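Local coordinates for metallo-beta-lactamase superfamily protein (Thermus thermophilus, PDB 2ZWR) that probably acts as a hydrolase of the metallo-beta-lactamase superfamily and binds zinc, at residues 117-122 with 128-133; 138-143 with 169-174. All coordinates share one frame; numbering follows the deposited sequence.

Contact 1 of 2, residues 117-122 with 128-133; sequences FQVLHL and GHVAFY. With ZN (zinc ion), chain F.
Gln118 with Tyr133 and Leu120 with Ala131 form the hydrogen-bonded pairs of two antiparallel strands, 117-121 and 130-133, whose axes approach to 4.5 Å at 157°. The Gln118 N to Tyr133 O bond, at 2.8 Å, is nearly straight and lies in the carbonyl plane. Beyond the strand, Leu122 N still donates to His129 O at 2.8 Å, at a more bent angle of 149°.

The side-chain contacts divide between the two faces of the pair. On one, Val119 CG1 meets Val130 CG1 at 3.8 Å. On the same side, at the Phe117 end of the strand, Phe132 CB lies over the Phe117 ring in a CH-pi contact, 4.0 Å from its centroid. On the other face, Leu122 CD1 touches Ala131 CB at 3.7 Å, and the Gln118 amide NE2 reaches the edge of the Tyr133 ring.

His121, with CG anti to the backbone N (chi1 -177°), brings its ring edge to Gly128 CA, while its ND1 binds a zinc ion, separate from the two-zinc site, at 2.2 Å. His121 NE2 is hydrogen-bonded to Pro127 O. It is His129, bonded through NE2 to Asp144 N and stacked on His54, that sets this beta hairpin beside the two-zinc site of the metallo-beta-lactamase fold.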
loop_
_atom_site.group_PDB
_atom_site.type_symbol
_atom_site.label_atom_id
_atom_site.label_comp_id
_atom_site.label_asym_id
_atom_site.label_seq_id
_atom_site.Cartn_x
_atom_site.Cartn_y
_atom_site.Cartn_z
ATOM N N PHE A 117 1.960 5.093 -12.584
ATOM C CA PHE A 117 2.514 3.851 -12.026
ATOM C C PHE A 117 2.256 2.644 -12.925
ATOM O O PHE A 117 1.259 2.589 -13.649
ATOM C CB PHE A 117 1.910 3.543 -10.637
ATOM C CG PHE A 117 2.259 4.554 -9.564
ATOM C CD1 PHE A 117 3.561 4.677 -9.094
ATOM C CD2 PHE A 117 1.267 5.359 -9.008
ATOM C CE1 PHE A 117 3.871 5.601 -8.103
ATOM C CE2 PHE A 117 1.559 6.283 -8.023
ATOM C CZ PHE A 117 2.860 6.408 -7.563
ATOM N N GLN A 118 3.145 1.662 -12.851
ATOM C CA GLN A 118 2.880 0.344 -13.411
ATOM C C GLN A 118 2.540 -0.584 -12.244
ATOM O O GLN A 118 3.257 -0.619 -11.236
ATOM C CB GLN A 118 4.100 -0.159 -14.188
ATOM C CG GLN A 118 4.004 -1.607 -14.679
ATOM C CD GLN A 118 5.291 -2.118 -15.361
ATOM O OE1 GLN A 118 5.255 -3.108 -16.095
ATOM N NE2 GLN A 118 6.420 -1.444 -15.123
ATOM N N VAL A 119 1.441 -1.322 -12.377
ATOM C CA VAL A 119 1.004 -2.255 -11.345
ATOM C C VAL A 119 1.722 -3.600 -11.485
ATOM O O VAL A 119 1.707 -4.225 -12.550
ATOM C CB VAL A 119 -0.537 -2.423 -11.344
ATOM C CG1 VAL A 119 -1.003 -3.484 -10.317
ATOM C CG2 VAL A 119 -1.216 -1.083 -11.074
ATOM N N LEU A 120 2.378 -4.009 -10.402
ATOM C CA LEU A 120 3.014 -5.317 -10.294
ATOM C C LEU A 120 2.193 -6.158 -9.327
ATOM O O LEU A 120 2.055 -5.788 -8.162
ATOM C CB LEU A 120 4.439 -5.167 -9.748
ATOM C CG LEU A 120 5.639 -4.774 -10.632
ATOM C CD1 LEU A 120 5.271 -3.883 -11.796
ATOM C CD2 LEU A 120 6.729 -4.117 -9.794
ATOM N N HIS A 121 1.635 -7.267 -9.802
ATOM C CA HIS A 121 0.954 -8.187 -8.915
ATOM C C HIS A 121 1.976 -9.099 -8.258
ATOM O O HIS A 121 2.583 -9.955 -8.912
ATOM C CB HIS A 121 -0.122 -9.012 -9.634
ATOM C CG HIS A 121 -0.895 -9.911 -8.715
ATOM N ND1 HIS A 121 -1.059 -11.260 -8.949
ATOM C CD2 HIS A 121 -1.527 -9.657 -7.542
ATOM C CE1 HIS A 121 -1.773 -11.794 -7.975
ATOM N NE2 HIS A 121 -2.068 -10.845 -7.105
ATOM N N LEU A 122 2.133 -8.912 -6.950
ATOM C CA LEU A 122 3.173 -9.551 -6.182
ATOM C C LEU A 122 2.574 -10.186 -4.926
ATOM O O LEU A 122 2.727 -9.650 -3.834
ATOM C CB LEU A 122 4.253 -8.516 -5.813
ATOM C CG LEU A 122 5.027 -7.852 -6.967
ATOM C CD1 LEU A 122 5.796 -6.620 -6.504
ATOM C CD2 LEU A 122 5.962 -8.860 -7.674
ATOM N N GLY A 128 -3.944 -10.555 -3.287
ATOM C CA GLY A 128 -4.086 -9.419 -4.206
ATOM C C GLY A 128 -3.081 -8.304 -3.923
ATOM O O GLY A 128 -3.324 -7.126 -4.240
ATOM N N HIS A 129 -1.947 -8.670 -3.332
ATOM C CA HIS A 129 -0.931 -7.683 -2.967
ATOM C C HIS A 129 -0.231 -7.188 -4.231
ATOM O O HIS A 129 0.293 -7.994 -5.011
ATOM C CB HIS A 129 0.090 -8.274 -1.981
ATOM C CG HIS A 129 0.918 -7.242 -1.279
ATOM N ND1 HIS A 129 1.810 -6.425 -1.940
ATOM C CD2 HIS A 129 0.989 -6.890 0.025
ATOM C CE1 HIS A 129 2.387 -5.610 -1.078
ATOM N NE2 HIS A 129 1.909 -5.873 0.123
ATOM N N VAL A 130 -0.228 -5.868 -4.426
ATOM C CA VAL A 130 0.450 -5.256 -5.576
ATOM C C VAL A 130 1.546 -4.291 -5.137
ATOM O O VAL A 130 1.644 -3.952 -3.952
ATOM C CB VAL A 130 -0.531 -4.522 -6.553
ATOM C CG1 VAL A 130 -1.588 -5.481 -7.103
ATOM C CG2 VAL A 130 -1.171 -3.283 -5.902
ATOM N N ALA A 131 2.383 -3.876 -6.092
ATOM C CA ALA A 131 3.259 -2.716 -5.911
ATOM C C ALA A 131 2.987 -1.715 -7.015
ATOM O O ALA A 131 2.652 -2.102 -8.141
ATOM C CB ALA A 131 4.735 -3.125 -5.929
ATOM N N PHE A 132 3.123 -0.433 -6.682
ATOM C CA PHE A 132 2.981 0.652 -7.637
ATOM C C PHE A 132 4.356 1.153 -7.993
ATOM O O PHE A 132 5.025 1.775 -7.166
ATOM C CB PHE A 132 2.099 1.778 -7.070
ATOM C CG PHE A 132 0.740 1.308 -6.664
ATOM C CD1 PHE A 132 -0.246 1.103 -7.623
ATOM C CD2 PHE A 132 0.452 1.035 -5.325
ATOM C CE1 PHE A 132 -1.504 0.644 -7.262
ATOM C CE2 PHE A 132 -0.800 0.585 -4.944
ATOM C CZ PHE A 132 -1.784 0.378 -5.917
ATOM N N TYR A 133 4.761 0.879 -9.232
ATOM C CA TYR A 133 6.136 1.102 -9.692
ATOM C C TYR A 133 6.248 2.318 -10.617
ATOM O O TYR A 133 5.512 2.441 -11.604
ATOM C CB TYR A 133 6.696 -0.172 -10.368
ATOM C CG TYR A 133 8.121 -0.033 -10.883
ATOM C CD1 TYR A 133 9.125 0.520 -10.079
ATOM C CD2 TYR A 133 8.472 -0.469 -12.169
ATOM C CE1 TYR A 133 10.426 0.664 -10.545
ATOM C CE2 TYR A 133 9.782 -0.333 -12.642
ATOM C CZ TYR A 133 10.751 0.228 -11.819
ATOM O OH TYR A 133 12.048 0.370 -12.267
HETATM ZN ZN ZN F . -0.368 -12.182 -10.769
#

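Contact 2 of 2, residues 138-143 with 169-174; sequences AQVFSG and KRLLSL
Strand 139-143 and the C-terminal turn of helix 161-171 come closest in backbone at Ser142 and Leu171, whose CA atoms are 8.6 Å apart, so the contact is made by side chains alone. Leu171 carries it: its CB points toward the strand, and its two methyls divide between two residues. One branch, CD1, meets Val140 CG2 at 4.2 Å; the other, CD2, meets Ser142 CB at the same 4.2 Å. CG lies anti to the Leu171 backbone N (chi1 -172°), which sets the two methyls facing Val140 and Ser142. Val140 and Ser142, two residues apart on the strand, project from the same face, and Leu171 bridges them. The serine offers CB, not its hydroxyl, to the leucine.

This is the outer packing of a helix on one sheet of the alpha-beta-beta-alpha sandwich: Phe141, between the two, turns to the other face, where its ring meets Tyr16 of the second sheet and stacks on His181.

Behind Leu171 the helix closes in a type I turn, Leu171 to Leu174, with Leu174 N donating to Leu171 O at 3.1 Å. Arg170 O takes both Ser173 OG, at 2.9 Å, and the longer bond from Ser173 N, the two arriving from the same face of its carbonyl plane. The turn directs Leu174 back toward the sheet, where it packs on Tyr133, and Leu190 of helix 190-196 packs against both Leu171 and Leu174.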
loop_
_atom_site.group_PDB
_atom_site.type_symbol
_atom_site.label_atom_id
_atom_site.label_comp_id
_atom_site.label_asym_id
_atom_site.label_seq_id
_atom_site.Cartn_x
_atom_site.Cartn_y
_atom_site.Cartn_z
ATOM N N ALA A 138 12.333 6.249 -10.440
ATOM C CA ALA A 138 13.041 5.139 -9.779
ATOM C C ALA A 138 12.517 4.906 -8.359
ATOM O O ALA A 138 13.250 5.044 -7.384
ATOM C CB ALA A 138 14.554 5.392 -9.764
ATOM N N GLN A 139 11.235 4.579 -8.243
ATOM C CA GLN A 139 10.654 4.341 -6.926
ATOM C C GLN A 139 9.493 3.367 -6.970
ATOM O O GLN A 139 8.817 3.229 -7.994
ATOM C CB GLN A 139 10.238 5.660 -6.258
ATOM C CG GLN A 139 9.020 6.342 -6.869
ATOM C CD GLN A 139 8.876 7.779 -6.400
ATOM O OE1 GLN A 139 9.199 8.111 -5.259
ATOM N NE2 GLN A 139 8.393 8.640 -7.284
ATOM N N VAL A 140 9.262 2.700 -5.845
ATOM C CA VAL A 140 8.220 1.695 -5.760
ATOM C C VAL A 140 7.500 1.813 -4.414
ATOM O O VAL A 140 8.126 2.030 -3.366
ATOM C CB VAL A 140 8.785 0.247 -6.035
ATOM C CG1 VAL A 140 9.708 -0.231 -4.910
ATOM C CG2 VAL A 140 7.654 -0.753 -6.282
ATOM N N PHE A 141 6.182 1.712 -4.468
ATOM C CA PHE A 141 5.346 1.663 -3.276
ATOM C C PHE A 141 4.902 0.211 -3.181
ATOM O O PHE A 141 3.930 -0.210 -3.818
ATOM C CB PHE A 141 4.165 2.643 -3.416
ATOM C CG PHE A 141 4.603 4.090 -3.477
ATOM C CD1 PHE A 141 4.683 4.857 -2.315
ATOM C CD2 PHE A 141 4.986 4.668 -4.681
ATOM C CE1 PHE A 141 5.126 6.199 -2.362
ATOM C CE2 PHE A 141 5.418 6.005 -4.743
ATOM C CZ PHE A 141 5.490 6.766 -3.586
ATOM N N SER A 142 5.660 -0.555 -2.407
ATOM C CA SER A 142 5.585 -2.018 -2.472
ATOM C C SER A 142 4.864 -2.636 -1.274
ATOM O O SER A 142 4.961 -3.839 -1.043
ATOM C CB SER A 142 6.993 -2.593 -2.617
ATOM O OG SER A 142 7.882 -1.927 -1.730
ATOM N N GLY A 143 4.154 -1.807 -0.515
ATOM C CA GLY A 143 3.372 -2.282 0.618
ATOM C C GLY A 143 4.176 -3.103 1.606
ATOM O O GLY A 143 5.258 -2.695 2.047
ATOM N N LYS A 169 11.759 -12.072 -5.378
ATOM C CA LYS A 169 12.681 -12.293 -6.489
ATOM C C LYS A 169 12.354 -11.368 -7.658
ATOM O O LYS A 169 13.246 -10.756 -8.237
ATOM C CB LYS A 169 12.644 -13.762 -6.929
ATOM C CG LYS A 169 13.852 -14.194 -7.754
ATOM N N ARG A 170 11.066 -11.260 -7.985
ATOM C CA ARG A 170 10.582 -10.322 -9.002
ATOM C C ARG A 170 10.918 -8.866 -8.663
ATOM O O ARG A 170 11.403 -8.120 -9.517
ATOM C CB ARG A 170 9.073 -10.472 -9.164
ATOM C CG ARG A 170 8.643 -11.339 -10.322
ATOM C CD ARG A 170 7.951 -10.482 -11.376
ATOM N NE ARG A 170 6.520 -10.388 -11.104
ATOM C CZ ARG A 170 5.698 -9.482 -11.629
ATOM N NH1 ARG A 170 6.142 -8.555 -12.474
ATOM N NH2 ARG A 170 4.414 -9.509 -11.301
ATOM N N LEU A 171 10.648 -8.477 -7.416
ATOM C CA LEU A 171 10.899 -7.115 -6.950
ATOM C C LEU A 171 12.387 -6.761 -7.016
ATOM O O LEU A 171 12.756 -5.702 -7.507
ATOM C CB LEU A 171 10.353 -6.906 -5.532
ATOM C CG LEU A 171 10.376 -5.474 -4.961
ATOM C CD1 LEU A 171 9.564 -4.514 -5.821
ATOM C CD2 LEU A 171 9.892 -5.446 -3.489
ATOM N N LEU A 172 13.230 -7.668 -6.545
ATOM C CA LEU A 172 14.675 -7.440 -6.500
ATOM C C LEU A 172 15.373 -7.486 -7.864
ATOM O O LEU A 172 16.587 -7.300 -7.939
ATOM C CB LEU A 172 15.339 -8.415 -5.515
ATOM C CG LEU A 172 15.465 -7.989 -4.042
ATOM C CD1 LEU A 172 16.359 -6.748 -3.884
ATOM C CD2 LEU A 172 14.106 -7.763 -3.391
ATOM N N SER A 173 14.608 -7.716 -8.930
ATOM C CA SER A 173 15.135 -7.659 -10.292
ATOM C C SER A 173 14.974 -6.260 -10.919
ATOM O O SER A 173 15.525 -5.981 -11.994
ATOM C CB SER A 173 14.489 -8.743 -11.166
ATOM O OG SER A 173 13.254 -8.303 -11.715
ATOM N N LEU A 174 14.215 -5.388 -10.254
ATOM C CA LEU A 174 14.147 -3.976 -10.630
ATOM C C LEU A 174 15.474 -3.274 -10.285
ATOM O O LEU A 174 16.247 -3.780 -9.457
ATOM C CB LEU A 174 12.962 -3.279 -9.933
ATOM C CG LEU A 174 11.555 -3.854 -10.134
ATOM C CD1 LEU A 174 10.536 -3.093 -9.291
ATOM C CD2 LEU A 174 11.152 -3.860 -11.605
#

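How the contacts relate
Contacts 1 and 2 follow one another along the chain, their centres 9 Å apart, and belong to one sheet, in which strands 130-134 and 139-143 are neighbours. Phe132 O and Phe141 N, 2.9 Å apart, probably form one of the hydrogen bonds joining them. Ala131 and Tyr133 of contact 1 share a face with Val140, so the hairpin borders the apolar layer under the helix. His121, which carries its own zinc ion, also joins the contacts through a weak bond from Arg170 NH2 to His121 O (3.0 Å). His129 CE1 lies 3.1 Å from Ser142 O. The side chain of His129 is about 6 Å from a bound zinc ion other than the one on His121, whereas that of Ser142 is about 11 Å from one.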